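Long-range contacts in DNA polymerase (Bacillus phage phi29, PDB 2PY5), which replicates the viral genome by protein-primed DNA synthesis with high processivity and fidelity, displacing strands as it goes and proofreading with a 3'-5' exonuclease: residues 392-397 with 425-430; 212-217 with 266-271; 240-245 with 461-466. The protein carries 2 engineered substitutions. One frame throughout, in Å; residues are numbered along the deposited sequence.

Contact 1: 392-397 with 425-430; sequences KFASNP and VYTPMG. With nucleotides of chain C.
M429 lies beside F393, and the two side chains point the same way. From the first turn of helix 427-447, M429 CB meets F393 CD2 at 3.8 Å and, slightly farther, CG. M429 CG, anti to the backbone N (chi1 -176°), sits over the centre of one face, 3.9 Å from the F393 ring centroid, in a CH-pi contact. The chain then bends: SD stands farther from the same ring in a long Met-aromatic contact, CE lies farther still, and the side chain goes on to pack on F211, L359 and F360. Y426 CB touches the F393 ring from its edge, in the ring plane. V425 packs on the backbone instead: its CG2 is 3.4 Å from K392 O and also touches S395 CB.

Y426 N donates to F393 O at 2.9 Å, in the carbonyl plane and on a lone pair. Water 1 accepts from V425 N and lies within hydrogen-bonding distance of F393 O, S395 O and T427 OG1, so its two protons must be shared among these three. S395 OG, 2.7 Å from K392 O, ties the chain back on itself just after helix 390-393. F211 also meets F393 edge-to-face, and D219 takes a hydrogen bond with T427 OG1.

K392 NZ donates to OP2 of DC4 of chain C at 2.8 Å and also to its O5', while N396 N reaches OP1 of DT5 of chain C, also at 2.8 Å. The F393 packing and the bridging water help to hold a backbone that grips successive phosphates, consistent with sequence-independent binding.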
loop_
_atom_site.group_PDB
_atom_site.type_symbol
_atom_site.label_atom_id
_atom_site.label_comp_id
_atom_site.label_asym_id
_atom_site.label_seq_id
_atom_site.Cartn_x
_atom_site.Cartn_y
_atom_site.Cartn_z
ATOM N N LYS F 392 3.033 9.545 -4.598
ATOM C CA LYS F 392 2.539 10.888 -4.295
ATOM C C LYS F 392 2.390 11.758 -5.548
ATOM O O LYS F 392 1.600 12.687 -5.572
ATOM C CB LYS F 392 3.456 11.559 -3.289
ATOM C CG LYS F 392 3.315 10.987 -1.880
ATOM C CD LYS F 392 2.057 11.432 -1.155
ATOM C CE LYS F 392 2.113 12.891 -0.669
ATOM N NZ LYS F 392 0.917 13.270 0.150
ATOM N N PHE F 393 3.156 11.456 -6.589
ATOM C CA PHE F 393 3.090 12.286 -7.799
ATOM C C PHE F 393 1.702 12.249 -8.472
ATOM O O PHE F 393 1.260 13.238 -9.049
ATOM C CB PHE F 393 4.195 11.892 -8.779
ATOM C CG PHE F 393 5.535 12.462 -8.422
ATOM C CD1 PHE F 393 6.443 11.749 -7.654
ATOM C CD2 PHE F 393 5.865 13.740 -8.817
ATOM C CE1 PHE F 393 7.652 12.315 -7.313
ATOM C CE2 PHE F 393 7.057 14.292 -8.491
ATOM C CZ PHE F 393 7.956 13.584 -7.737
ATOM N N ALA F 394 1.015 11.100 -8.394
ATOM C CA ALA F 394 -0.286 10.926 -8.994
ATOM C C ALA F 394 -1.466 11.068 -8.011
ATOM O O ALA F 394 -2.562 10.643 -8.308
ATOM C CB ALA F 394 -0.343 9.579 -9.710
ATOM N N SER F 395 -1.233 11.749 -6.896
ATOM C CA SER F 395 -2.277 12.089 -5.942
ATOM C C SER F 395 -3.467 12.705 -6.662
ATOM O O SER F 395 -3.297 13.605 -7.491
ATOM C CB SER F 395 -1.739 13.107 -4.935
ATOM O OG SER F 395 -0.720 12.568 -4.117
ATOM N N ASN F 396 -4.676 12.248 -6.340
ATOM C CA ASN F 396 -5.850 12.691 -7.025
ATOM C C ASN F 396 -6.276 14.044 -6.467
ATOM O O ASN F 396 -6.499 14.171 -5.252
ATOM C CB ASN F 396 -6.984 11.652 -6.835
ATOM C CG ASN F 396 -8.095 11.762 -7.867
ATOM O OD1 ASN F 396 -8.530 10.756 -8.459
ATOM N ND2 ASN F 396 -8.566 12.947 -8.090
ATOM N N PRO F 397 -6.407 15.061 -7.329
ATOM C CA PRO F 397 -6.790 16.394 -6.858
ATOM C C PRO F 397 -8.222 16.449 -6.309
ATOM O O PRO F 397 -8.550 17.384 -5.602
ATOM C CB PRO F 397 -6.629 17.265 -8.103
ATOM C CG PRO F 397 -6.808 16.308 -9.243
ATOM C CD PRO F 397 -6.194 15.039 -8.795
ATOM N N VAL F 425 -0.172 17.156 -7.931
ATOM C CA VAL F 425 1.250 17.158 -7.664
ATOM C C VAL F 425 1.890 17.145 -9.059
ATOM O O VAL F 425 2.117 18.219 -9.626
ATOM C CB VAL F 425 1.683 15.989 -6.737
ATOM C CG1 VAL F 425 3.174 16.033 -6.516
ATOM C CG2 VAL F 425 0.915 16.026 -5.378
ATOM N N TYR F 426 2.151 15.976 -9.631
ATOM C CA TYR F 426 2.616 15.908 -11.044
ATOM C C TYR F 426 2.377 14.514 -11.578
ATOM O O TYR F 426 3.241 13.647 -11.613
ATOM C CB TYR F 426 4.082 16.369 -11.201
ATOM C CG TYR F 426 4.430 16.609 -12.654
ATOM C CD1 TYR F 426 3.983 17.758 -13.319
ATOM C CD2 TYR F 426 5.168 15.693 -13.382
ATOM C CE1 TYR F 426 4.280 17.962 -14.673
ATOM C CE2 TYR F 426 5.445 15.903 -14.733
ATOM C CZ TYR F 426 4.982 17.035 -15.359
ATOM O OH TYR F 426 5.263 17.233 -16.708
ATOM N N THR F 427 1.129 14.295 -11.960
ATOM C CA THR F 427 0.653 12.963 -12.328
ATOM C C THR F 427 1.437 12.314 -13.489
ATOM O O THR F 427 1.623 11.096 -13.469
ATOM C CB THR F 427 -0.864 12.995 -12.586
ATOM O OG1 THR F 427 -1.513 13.589 -11.444
ATOM C CG2 THR F 427 -1.432 11.581 -12.821
ATOM N N PRO F 428 1.936 13.099 -14.479
ATOM C CA PRO F 428 2.706 12.419 -15.533
ATOM C C PRO F 428 3.883 11.591 -14.976
ATOM O O PRO F 428 4.243 10.577 -15.530
ATOM C CB PRO F 428 3.227 13.583 -16.378
ATOM C CG PRO F 428 2.205 14.640 -16.182
ATOM C CD PRO F 428 1.805 14.543 -14.763
ATOM N N MET F 429 4.509 12.073 -13.893
ATOM C CA MET F 429 5.636 11.356 -13.327
ATOM C C MET F 429 5.213 9.988 -12.820
ATOM O O MET F 429 5.911 8.989 -13.028
ATOM C CB MET F 429 6.291 12.191 -12.214
ATOM C CG MET F 429 7.528 11.641 -11.596
ATOM S SD MET F 429 8.851 11.371 -12.777
ATOM C CE MET F 429 9.743 12.904 -12.921
ATOM N N GLY F 430 4.056 9.918 -12.158
ATOM C CA GLY F 430 3.532 8.625 -11.720
ATOM C C GLY F 430 3.235 7.704 -12.895
ATOM O O GLY F 430 3.569 6.511 -12.886
ATOM P P DC C 4 -1.020 10.642 1.752
ATOM O OP1 DC C 4 -0.884 9.193 2.015
ATOM O OP2 DC C 4 0.030 11.609 2.193
ATOM O "O5'" DC C 4 -1.239 10.945 0.208
ATOM C "C5'" DC C 4 -2.125 10.135 -0.525
ATOM C "C4'" DC C 4 -1.475 9.769 -1.847
ATOM O "O4'" DC C 4 -0.283 8.965 -1.629
ATOM C "C3'" DC C 4 -2.366 8.903 -2.718
ATOM O "O3'" DC C 4 -3.232 9.733 -3.445
ATOM C "C2'" DC C 4 -1.361 8.201 -3.601
ATOM C "C1'" DC C 4 -0.223 7.962 -2.625
ATOM N N1 DC C 4 -0.280 6.610 -2.012
ATOM C C2 DC C 4 0.016 5.505 -2.830
ATOM O O2 DC C 4 0.290 5.674 -4.034
ATOM N N3 DC C 4 -0.016 4.260 -2.298
ATOM C C4 DC C 4 -0.311 4.100 -1.010
ATOM N N4 DC C 4 -0.318 2.844 -0.538
ATOM C C5 DC C 4 -0.607 5.205 -0.160
ATOM C C6 DC C 4 -0.586 6.433 -0.688
ATOM P P DT C 5 -4.734 9.309 -3.727
ATOM O OP1 DT C 5 -5.402 10.461 -4.344
ATOM O OP2 DT C 5 -5.299 8.756 -2.449
ATOM O "O5'" DT C 5 -4.606 8.121 -4.758
ATOM C "C5'" DT C 5 -3.990 8.394 -6.014
ATOM C "C4'" DT C 5 -3.793 7.086 -6.737
ATOM O "O4'" DT C 5 -2.974 6.200 -5.944
ATOM C "C3'" DT C 5 -5.096 6.341 -6.983
ATOM O "O3'" DT C 5 -5.422 6.533 -8.329
ATOM C "C2'" DT C 5 -4.818 4.875 -6.677
ATOM C "C1'" DT C 5 -3.495 4.883 -5.925
ATOM N N1 DT C 5 -3.574 4.432 -4.484
ATOM C C2 DT C 5 -3.277 3.120 -4.195
ATOM O O2 DT C 5 -2.974 2.311 -5.057
ATOM N N3 DT C 5 -3.351 2.798 -2.861
ATOM C C4 DT C 5 -3.680 3.632 -1.804
ATOM O O4 DT C 5 -3.717 3.245 -0.637
ATOM C C5 DT C 5 -3.976 4.991 -2.163
ATOM C C7 DT C 5 -4.347 5.993 -1.102
ATOM C C6 DT C 5 -3.910 5.319 -3.466
ATOM P P DT C 6 -6.782 7.248 -8.757
ATOM O OP1 DT C 6 -6.584 7.586 -10.177
ATOM O OP2 DT C 6 -7.199 8.263 -7.748
ATOM O "O5'" DT C 6 -7.847 6.054 -8.647
ATOM C "C5'" DT C 6 -7.848 4.981 -9.568
ATOM C "C4'" DT C 6 -9.030 4.087 -9.260
ATOM O "O4'" DT C 6 -8.735 3.396 -8.020
ATOM C "C3'" DT C 6 -10.362 4.820 -9.054
ATOM O "O3'" DT C 6 -11.459 4.130 -9.676
ATOM C "C2'" DT C 6 -10.507 4.869 -7.537
ATOM C "C1'" DT C 6 -9.800 3.585 -7.110
ATOM N N1 DT C 6 -9.244 3.574 -5.700
ATOM C C2 DT C 6 -9.470 2.458 -4.914
ATOM O O2 DT C 6 -10.099 1.485 -5.304
ATOM N N3 DT C 6 -8.927 2.530 -3.648
ATOM C C4 DT C 6 -8.203 3.574 -3.095
ATOM O O4 DT C 6 -7.767 3.528 -1.947
ATOM C C5 DT C 6 -8.000 4.709 -3.971
ATOM C C7 DT C 6 -7.234 5.910 -3.497
ATOM C C6 DT C 6 -8.520 4.656 -5.210
HETATM O O HOH W 1 -1.339 14.746 -8.804
#

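Contact 2: 212-217 with 266-271; sequences PTLSLG and GEPIVF
E267 OE1 receives a hydrogen bond of 2.6 Å from water 2, which donates its other proton to T213 O, 2.7 Å away. The second carboxylate oxygen is bridged differently: water 3 donates to E267 OE2 and accepts from S215 N at 3.0 Å. No direct hydrogen bond joins the segments, and the glutamate holds the loop through these two waters. Its CG is anti to the backbone N (chi1 -171°), the bend at chi2 turns CD toward the other segment, and E267 OE1 lies 4.0 Å from P212 CG.

Carbon contacts complete the interface. P212 CG lies against the peptide between G266 and E267, 3.5 Å from G266 C. L214 and P268 meet tip to tip, and the 3.5 Å approach of L214 CD2 to P268 CD is tight for two carbons. The same methyl also lies beside the carboxylate, 3.9 Å from E267 OE2, the L214 and E267 side chains running antiparallel past one another. P268 is backed by F353 of strand 340-356.

S215 is the N-cap of helix 216-223, its OG bonded to L218 N, and E267 packs on L218 of that helix as well as reaching S215 N through water. G266 takes a positive phi of 77° as the chain turns a corner between strands 263-265 and 267-272. The contact therefore seats a serine-capped helix start, from the region involved in DNA binding and terminal-protein interaction, against the bend where strand 263-265 gives way to strand 267-272 in the polymerization region.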
loop_
_atom_site.group_PDB
_atom_site.type_symbol
_atom_site.label_atom_id
_atom_site.label_comp_id
_atom_site.label_asym_id
_atom_site.label_seq_id
_atom_site.Cartn_x
_atom_site.Cartn_y
_atom_site.Cartn_z
ATOM N N PRO F 212 5.105 21.846 -12.688
ATOM C CA PRO F 212 4.079 22.857 -12.644
ATOM C C PRO F 212 2.716 22.228 -12.387
ATOM O O PRO F 212 2.493 21.033 -12.681
ATOM C CB PRO F 212 4.139 23.476 -14.036
ATOM C CG PRO F 212 4.629 22.395 -14.895
ATOM C CD PRO F 212 5.628 21.682 -14.054
ATOM N N THR F 213 1.818 23.022 -11.827
ATOM C CA THR F 213 0.482 22.551 -11.505
ATOM C C THR F 213 -0.326 22.479 -12.774
ATOM O O THR F 213 -0.485 23.489 -13.471
ATOM C CB THR F 213 -0.213 23.515 -10.541
ATOM O OG1 THR F 213 0.615 23.717 -9.398
ATOM C CG2 THR F 213 -1.562 22.949 -10.106
ATOM N N LEU F 214 -0.814 21.285 -13.110
ATOM C CA LEU F 214 -1.657 21.123 -14.272
ATOM C C LEU F 214 -3.105 21.458 -13.927
ATOM O O LEU F 214 -3.556 21.316 -12.779
ATOM C CB LEU F 214 -1.576 19.699 -14.827
ATOM C CG LEU F 214 -0.195 19.185 -15.308
ATOM C CD1 LEU F 214 -0.465 17.988 -16.234
ATOM C CD2 LEU F 214 0.659 20.235 -15.976
ATOM N N SER F 215 -3.839 21.913 -14.933
ATOM C CA SER F 215 -5.253 22.134 -14.759
ATOM C C SER F 215 -5.932 20.811 -14.397
ATOM O O SER F 215 -5.423 19.717 -14.683
ATOM C CB SER F 215 -5.868 22.691 -16.030
ATOM O OG SER F 215 -5.936 21.689 -17.023
ATOM N N LEU F 216 -7.093 20.902 -13.775
ATOM C CA LEU F 216 -7.829 19.708 -13.432
ATOM C C LEU F 216 -8.195 18.884 -14.680
ATOM O O LEU F 216 -8.154 17.656 -14.635
ATOM C CB LEU F 216 -9.078 20.055 -12.626
ATOM C CG LEU F 216 -8.768 20.649 -11.242
ATOM C CD1 LEU F 216 -10.058 21.144 -10.558
ATOM C CD2 LEU F 216 -8.032 19.659 -10.348
ATOM N N GLY F 217 -8.533 19.557 -15.776
ATOM C CA GLY F 217 -8.891 18.841 -17.016
ATOM C C GLY F 217 -7.711 18.080 -17.600
ATOM O O GLY F 217 -7.850 16.935 -18.058
ATOM N N GLY F 266 7.664 19.437 -16.599
ATOM C CA GLY F 266 7.200 20.658 -17.221
ATOM C C GLY F 266 5.779 20.683 -17.718
ATOM O O GLY F 266 5.004 19.738 -17.501
ATOM N N GLU F 267 5.431 21.776 -18.396
ATOM C CA GLU F 267 4.081 21.960 -18.907
ATOM C C GLU F 267 3.936 21.114 -20.154
ATOM O O GLU F 267 4.749 21.231 -21.072
ATOM C CB GLU F 267 3.800 23.418 -19.271
ATOM C CG GLU F 267 2.325 23.691 -19.610
ATOM C CD GLU F 267 1.365 23.520 -18.404
ATOM O OE1 GLU F 267 1.768 23.875 -17.280
ATOM O OE2 GLU F 267 0.203 23.038 -18.593
ATOM N N PRO F 268 2.913 20.272 -20.206
ATOM C CA PRO F 268 2.721 19.515 -21.433
ATOM C C PRO F 268 2.210 20.366 -22.588
ATOM O O PRO F 268 1.685 21.465 -22.376
ATOM C CB PRO F 268 1.650 18.487 -21.051
ATOM C CG PRO F 268 0.905 19.119 -19.976
ATOM C CD PRO F 268 1.918 19.907 -19.181
ATOM N N ILE F 269 2.359 19.839 -23.799
ATOM C CA ILE F 269 1.719 20.393 -24.976
ATOM C C ILE F 269 0.664 19.401 -25.477
ATOM O O ILE F 269 0.941 18.207 -25.638
ATOM C CB ILE F 269 2.739 20.712 -26.078
ATOM C CG1 ILE F 269 3.671 21.829 -25.613
ATOM C CG2 ILE F 269 2.040 21.106 -27.375
ATOM C CD1 ILE F 269 4.765 22.163 -26.607
ATOM N N VAL F 270 -0.546 19.901 -25.675
ATOM C CA VAL F 270 -1.642 19.083 -26.198
ATOM C C VAL F 270 -1.533 19.012 -27.720
ATOM O O VAL F 270 -1.194 20.016 -28.388
ATOM C CB VAL F 270 -3.008 19.708 -25.852
ATOM C CG1 VAL F 270 -4.156 18.950 -26.520
ATOM C CG2 VAL F 270 -3.197 19.779 -24.360
ATOM N N PHE F 271 -1.862 17.841 -28.282
ATOM C CA PHE F 271 -1.936 17.674 -29.737
ATOM C C PHE F 271 -3.184 16.891 -30.112
ATOM O O PHE F 271 -3.693 16.129 -29.304
ATOM C CB PHE F 271 -0.681 16.973 -30.291
ATOM C CG PHE F 271 -0.419 15.615 -29.710
ATOM C CD1 PHE F 271 -1.010 14.465 -30.245
ATOM C CD2 PHE F 271 0.428 15.472 -28.621
ATOM C CE1 PHE F 271 -0.764 13.220 -29.694
ATOM C CE2 PHE F 271 0.685 14.225 -28.082
ATOM C CZ PHE F 271 0.086 13.107 -28.597
HETATM O O HOH W 2 0.637 25.168 -15.264
HETATM O O HOH W 3 -2.281 23.234 -17.156
#

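Contact 3: 240-245 with 461-466; sequences KEIGEG and HLTGTE
E244 O accepts a hydrogen bond from G464 N at 2.9 Å. The donor stands above the carbonyl plane, 39° out of it. Next to it G245 and T463 form an antiparallel non-hydrogen-bonded pair whose CA atoms are 4.1 Å apart. Because G245 has no side chain, the main chains can close in: G245 CA comes to 3.1 Å from L462 O, and makes a CA-H...O contact of 3.2 Å with G464 O.

The side chains of E244 and T465 cross obliquely at the edge of the pair. T465 CG2 meets E244 CB at 3.6 Å and also touches the carboxylate, near E244 OE1. Its hydroxyl, OG1, lies between the backbone N and the carbonyl carbon (chi1 67°), and shares water 4 with the glutamate: the water donates to E244 OE1 at 2.6 Å and is 2.7 Å from T465 OG1. The other carboxylate oxygen, OE2, is held by Y505 OH, so both ends of this carboxylate have a partner. On the far side of the pair, I242 CG2 just reaches T463 CG2, and both residues rest on I453 and F237.

Farther out, R451 NE binds T463 O, fixing the strand end as it leaves the sheet, while L462 pairs with M246 to carry the pairing inward along strand 241-250. This is one end of the strand pair 241-250 and 459-463 in the antiparallel palm sheet of a family B polymerase: strand 241-250 carries, near its far end, the catalytic magnesium ligand D249, and strand 459-463 follows the YCDTD motif in a beta hairpin with strand 452-456.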
loop_
_atom_site.group_PDB
_atom_site.type_symbol
_atom_site.label_atom_id
_atom_site.label_comp_id
_atom_site.label_asym_id
_atom_site.label_seq_id
_atom_site.Cartn_x
_atom_site.Cartn_y
_atom_site.Cartn_z
ATOM N N LYS F 240 -2.135 -26.131 -12.625
ATOM C CA LYS F 240 -1.300 -27.289 -12.940
ATOM C C LYS F 240 -0.248 -27.510 -11.856
ATOM O O LYS F 240 0.274 -26.555 -11.281
ATOM C CB LYS F 240 -0.582 -27.099 -14.283
ATOM C CG LYS F 240 -1.488 -26.808 -15.471
ATOM C CD LYS F 240 -2.455 -27.939 -15.730
ATOM C CE LYS F 240 -3.306 -27.670 -16.966
ATOM N NZ LYS F 240 -4.332 -28.738 -17.178
ATOM N N GLU F 241 0.066 -28.775 -11.595
ATOM C CA GLU F 241 1.195 -29.130 -10.746
ATOM C C GLU F 241 2.477 -28.822 -11.537
ATOM O O GLU F 241 2.630 -29.270 -12.676
ATOM C CB GLU F 241 1.129 -30.613 -10.368
ATOM N N ILE F 242 3.369 -28.029 -10.946
ATOM C CA ILE F 242 4.645 -27.641 -11.575
ATOM C C ILE F 242 5.774 -28.361 -10.815
ATOM O O ILE F 242 5.696 -28.543 -9.588
ATOM C CB ILE F 242 4.880 -26.086 -11.539
ATOM C CG1 ILE F 242 3.734 -25.349 -12.236
ATOM C CG2 ILE F 242 6.195 -25.682 -12.206
ATOM C CD1 ILE F 242 4.026 -23.899 -12.558
ATOM N N GLY F 243 6.802 -28.793 -11.549
ATOM C CA GLY F 243 8.028 -29.262 -10.950
ATOM C C GLY F 243 8.948 -28.102 -10.625
ATOM O O GLY F 243 8.505 -27.070 -10.123
ATOM N N GLU F 244 10.233 -28.270 -10.908
ATOM C CA GLU F 244 11.227 -27.292 -10.485
ATOM C C GLU F 244 11.119 -25.984 -11.245
ATOM O O GLU F 244 10.769 -25.964 -12.426
ATOM C CB GLU F 244 12.628 -27.833 -10.671
ATOM C CG GLU F 244 12.964 -29.012 -9.814
ATOM C CD GLU F 244 14.438 -29.352 -9.881
ATOM O OE1 GLU F 244 14.958 -29.504 -11.014
ATOM O OE2 GLU F 244 15.070 -29.491 -8.811
ATOM N N GLY F 245 11.453 -24.896 -10.572
ATOM C CA GLY F 245 11.411 -23.580 -11.173
ATOM C C GLY F 245 12.158 -22.578 -10.329
ATOM O O GLY F 245 12.754 -22.933 -9.310
ATOM N N HIS F 461 8.565 -15.626 -12.544
ATOM C CA HIS F 461 8.700 -17.010 -12.106
ATOM C C HIS F 461 8.812 -17.863 -13.357
ATOM O O HIS F 461 7.947 -17.764 -14.239
ATOM C CB HIS F 461 7.452 -17.453 -11.340
ATOM C CG HIS F 461 7.170 -16.675 -10.088
ATOM N ND1 HIS F 461 6.567 -17.252 -8.989
ATOM C CD2 HIS F 461 7.372 -15.375 -9.764
ATOM C CE1 HIS F 461 6.420 -16.344 -8.044
ATOM N NE2 HIS F 461 6.901 -15.194 -8.484
ATOM N N LEU F 462 9.842 -18.711 -13.417
ATOM C CA LEU F 462 10.143 -19.540 -14.592
ATOM C C LEU F 462 10.158 -21.017 -14.219
ATOM O O LEU F 462 10.533 -21.383 -13.108
ATOM C CB LEU F 462 11.537 -19.206 -15.138
ATOM C CG LEU F 462 11.885 -17.761 -15.502
ATOM C CD1 LEU F 462 13.279 -17.725 -16.134
ATOM C CD2 LEU F 462 10.852 -17.155 -16.419
ATOM N N THR F 463 9.822 -21.871 -15.186
ATOM C CA THR F 463 10.133 -23.292 -15.061
ATOM C C THR F 463 11.655 -23.498 -15.185
ATOM O O THR F 463 12.367 -22.662 -15.747
ATOM C CB THR F 463 9.425 -24.133 -16.134
ATOM O OG1 THR F 463 9.825 -23.686 -17.433
ATOM C CG2 THR F 463 7.903 -24.035 -16.006
ATOM N N GLY F 464 12.162 -24.599 -14.639
ATOM C CA GLY F 464 13.597 -24.884 -14.692
ATOM C C GLY F 464 14.430 -24.133 -13.669
ATOM O O GLY F 464 13.963 -23.179 -13.043
ATOM N N THR F 465 15.691 -24.541 -13.520
ATOM C CA THR F 465 16.533 -24.004 -12.446
ATOM C C THR F 465 17.818 -23.295 -12.916
ATOM O O THR F 465 18.575 -22.809 -12.082
ATOM C CB THR F 465 16.902 -25.109 -11.455
ATOM O OG1 THR F 465 17.747 -26.054 -12.102
ATOM C CG2 THR F 465 15.647 -25.804 -10.938
ATOM N N GLU F 466 18.049 -23.215 -14.229
ATOM C CA GLU F 466 19.212 -22.500 -14.766
ATOM C C GLU F 466 18.853 -21.090 -15.205
ATOM O O GLU F 466 17.790 -20.859 -15.773
ATOM C CB GLU F 466 19.820 -23.266 -15.941
ATOM C CG GLU F 466 20.265 -24.688 -15.597
ATOM C CD GLU F 466 21.431 -24.756 -14.606
ATOM O OE1 GLU F 466 21.723 -25.871 -14.117
ATOM O OE2 GLU F 466 22.062 -23.716 -14.310
HETATM O O HOH W 4 17.368 -28.725 -11.612
#

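From the N terminus, residues 212-217 open contact 2. Strand 241-250 then opens contact 3 at 240-245, before 266-271 closes contact 2, so these two loops cross. Contact 1 opens at 392-397 and closes at 425-430, wholly inside the long loop that contact 3 completes at 461-466. Contacts 1 and 2 adjoin, their centres about 12 Å apart: Y426 OH probably bonds G266 O, and P397 packs on L216. Together they join helix 216-223, strand 267-272 and the start of helix 427-447 to the DNA-binding loop after helix 390-393. Contact 3 lies separately, its centre about 39 Å from that of contact 1, in the palm sheet.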